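Local structure of large adhesion protein (Lap) involved in biofilm formation (Marinobacter hydrocarbonoclasticus, 6XI3) at residues L30-D35 with V100-Q105. The protein forms part of a calcium-binding bacterial adhesin whose tandem Ig-like repeats probably extend its adhesive end away from the cell toward its target in biofilm formation. Numbering follows the deposited sequence.
Sequences LTVSLD and VEASAQ. With EDO (1,2-ethanediol), chain K.
V100 reaches L30-D35 with both of its methyls, CG1 lying 3.9 Å from CG2 of V32 and CG2 4.2 Å from CB of L34. Beta-branching supplies the two methyls, and the torsion, with CG1 anti to the backbone N (chi1 180°), directs one to each partner; the V32 and V100 side chains meet at a slant. E101, charged and exposed, points away from this interface. Next inward-facing is A102, whose single methyl packs against V32 at 3.6 Å from CB to CB. Alanine's small size allows the CA atoms of V32 and A102 to approach to 6.2 Å; Y83 touches both side chains. CD2 of L30 also lies 4.0 Å from CB of A102. The strands belong to the two facing sheets of an Ig-like beta-sandwich, 29-38 in one and 96-105 in the other; the segments run nearly antiparallel at 154°, and no hydrogen bond links 30-35 with 100-105. S103, polar, turns away, yet its backbone still serves as floor: CD2 of L30 lies 3.7 Å from its CA. At A104, another small residue, CB receives the same CD2 at 4.2 Å; leucine's long, branched apolar chain suits this buried place because it can span the gap to both alanines.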
ATOM      1  N   LEU A  30      58.702  -9.655  39.083  1.00 25.76           N
ATOM      2  CA  LEU A  30      58.625  -9.002  37.761  1.00 26.73           C
ATOM      3  C   LEU A  30      57.320  -8.217  37.709  1.00 27.12           C
ATOM      4  O   LEU A  30      56.282  -8.768  38.131  1.00 28.32           O
ATOM      5  CB  LEU A  30      58.706 -10.073  36.667  1.00 27.52           C
ATOM      6  CG  LEU A  30      58.379  -9.659  35.236  1.00 27.30           C
ATOM      7  CD1 LEU A  30      59.404  -8.680  34.717  1.00 26.10           C
ATOM      8  CD2 LEU A  30      58.354 -10.897  34.357  1.00 31.36           C
ATOM      9  N   THR A  31      57.373  -6.994  37.189  1.00 26.41           N
ATOM     10  CA  THR A  31      56.154  -6.217  36.813  1.00 25.61           C
ATOM     11  C   THR A  31      56.243  -5.850  35.342  1.00 25.28           C
ATOM     12  O   THR A  31      57.374  -5.618  34.826  1.00 25.84           O
ATOM     13  CB  THR A  31      55.962  -4.930  37.633  1.00 27.57           C
ATOM     14  OG1 THR A  31      57.004  -4.032  37.247  1.00 30.38           O
ATOM     15  CG2 THR A  31      55.992  -5.149  39.135  1.00 31.41           C
ATOM     16  N   VAL A  32      55.079  -5.657  34.727  1.00 26.42           N
ATOM     17  CA  VAL A  32      54.999  -5.069  33.372  1.00 24.34           C
ATOM     18  C   VAL A  32      53.844  -4.063  33.383  1.00 27.55           C
ATOM     19  O   VAL A  32      52.862  -4.320  34.069  1.00 26.17           O
ATOM     20  CB  VAL A  32      54.841  -6.179  32.324  1.00 24.47           C
ATOM     21  CG1 VAL A  32      53.478  -6.867  32.423  1.00 22.34           C
ATOM     22  CG2 VAL A  32      55.112  -5.667  30.925  1.00 25.28           C
ATOM     23  N   SER A  33      53.976  -2.941  32.678  1.00 27.33           N
ATOM     24  CA  SER A  33      52.865  -1.981  32.477  1.00 28.31           C
ATOM     25  C   SER A  33      52.785  -1.693  30.998  1.00 27.10           C
ATOM     26  O   SER A  33      53.833  -1.664  30.365  1.00 24.20           O
ATOM     27  CB  SER A  33      52.991  -0.709  33.288  1.00 30.34           C
ATOM     28  OG  SER A  33      54.215  -0.088  33.015  1.00 43.02           O
ATOM     29  N   LEU A  34      51.558  -1.515  30.506  1.00 26.16           N
ATOM     30  CA  LEU A  34      51.298  -1.005  29.146  1.00 29.10           C
ATOM     31  C   LEU A  34      51.119   0.508  29.295  1.00 29.18           C
ATOM     32  O   LEU A  34      50.100   0.922  29.817  1.00 32.70           O
ATOM     33  CB  LEU A  34      50.070  -1.725  28.606  1.00 27.39           C
ATOM     34  CG  LEU A  34      49.571  -1.249  27.249  1.00 28.09           C
ATOM     35  CD1 LEU A  34      50.610  -1.479  26.157  1.00 27.00           C
ATOM     36  CD2 LEU A  34      48.279  -1.962  26.917  1.00 27.02           C
ATOM     37  N   ASP A  35      52.133   1.287  28.939  1.00 28.57           N
ATOM     38  CA  ASP A  35      52.167   2.737  29.248  1.00 28.78           C
ATOM     39  C   ASP A  35      51.340   3.509  28.235  1.00 30.32           C
ATOM     40  O   ASP A  35      50.666   4.449  28.646  1.00 32.55           O
ATOM     41  CB  ASP A  35      53.585   3.248  29.274  1.00 28.75           C
ATOM     42  CG  ASP A  35      54.360   2.505  30.348  1.00 31.88           C
ATOM     43  OD1 ASP A  35      53.788   2.302  31.429  1.00 33.79           O
ATOM     44  OD2 ASP A  35      55.493   2.150  30.086  1.00 30.48           O
ATOM     45  N   VAL A 100      49.005  -8.068  27.773  1.00 27.42           N
ATOM     46  CA  VAL A 100      50.480  -8.100  27.790  1.00 27.36           C
ATOM     47  C   VAL A 100      50.860  -9.159  28.823  1.00 28.97           C
ATOM     48  O   VAL A 100      50.297  -9.109  29.940  1.00 26.61           O
ATOM     49  CB  VAL A 100      51.048  -6.718  28.129  1.00 26.72           C
ATOM     50  CG1 VAL A 100      52.562  -6.746  28.157  1.00 26.47           C
ATOM     51  CG2 VAL A 100      50.543  -5.650  27.182  1.00 27.87           C
ATOM     52  N   GLU A 101      51.703 -10.124  28.450  1.00 28.47           N
ATOM     53  CA  GLU A 101      52.277 -11.102  29.426  1.00 30.36           C
ATOM     54  C   GLU A 101      53.792 -10.899  29.412  1.00 28.89           C
ATOM     55  O   GLU A 101      54.369 -10.872  28.307  1.00 24.51           O
ATOM     56  CB  GLU A 101      51.944 -12.562  29.089  1.00 32.90           C
ATOM     57  CG  GLU A 101      50.477 -12.960  29.231  1.00 39.32           C
ATOM     58  CD  GLU A 101      49.866 -12.938  30.636  1.00 42.08           C
ATOM     59  OE1 GLU A 101      50.636 -13.072  31.651  1.00 46.18           O
ATOM     60  OE2 GLU A 101      48.614 -12.771  30.721  1.00 39.67           O
ATOM     61  N   ALA A 102      54.407 -10.689  30.575  1.00 25.32           N
ATOM     62  CA  ALA A 102      55.873 -10.624  30.673  1.00 25.67           C
ATOM     63  C   ALA A 102      56.353 -11.849  31.447  1.00 25.89           C
ATOM     64  O   ALA A 102      55.643 -12.282  32.360  1.00 27.86           O
ATOM     65  CB  ALA A 102      56.285  -9.351  31.339  1.00 25.83           C
ATOM     66  N   SER A 103      57.517 -12.383  31.098  1.00 24.71           N
ATOM     67  CA  SER A 103      58.106 -13.529  31.833  1.00 26.12           C
ATOM     68  C   SER A 103      59.619 -13.366  31.893  1.00 24.46           C
ATOM     69  O   SER A 103      60.248 -12.834  30.961  1.00 22.99           O
ATOM     70  CB  SER A 103      57.688 -14.849  31.244  1.00 29.11           C
ATOM     71  OG  SER A 103      58.284 -15.048  29.973  1.00 30.32           O
ATOM     72  N   ALA A 104      60.193 -13.790  33.003  1.00 25.18           N
ATOM     73  CA  ALA A 104      61.651 -13.843  33.156  1.00 23.43           C
ATOM     74  C   ALA A 104      61.970 -14.883  34.231  1.00 25.43           C
ATOM     75  O   ALA A 104      61.017 -15.506  34.787  1.00 23.70           O
ATOM     76  CB  ALA A 104      62.168 -12.457  33.480  1.00 24.58           C
ATOM     77  N   GLN A 105      63.253 -15.107  34.454  1.00 26.41           N
ATOM     78  CA  GLN A 105      63.735 -16.018  35.520  1.00 27.66           C
ATOM     79  C   GLN A 105      64.590 -15.190  36.474  1.00 24.47           C
ATOM     80  O   GLN A 105      65.444 -14.420  36.018  1.00 24.45           O
ATOM     81  CB  GLN A 105      64.537 -17.188  34.943  1.00 31.67           C
ATOM     82  CG  GLN A 105      63.700 -18.126  34.085  1.00 37.27           C
ATOM     83  CD  GLN A 105      63.570 -17.622  32.664  1.00 45.72           C
ATOM     84  OE1 GLN A 105      64.531 -17.138  32.070  1.00 53.56           O
ATOM     85  NE2 GLN A 105      62.360 -17.690  32.108  1.00 49.04           N
TER
HETATM   86  C1  EDO K 510      49.736  -4.513  35.495  1.00 43.55           C
HETATM   87  O1  EDO K 510      49.816  -3.184  34.980  1.00 44.72           O
HETATM   88  C2  EDO K 510      51.065  -5.238  35.560  1.00 36.60           C
HETATM   89  O2  EDO K 510      51.897  -4.884  36.675  1.00 48.53           O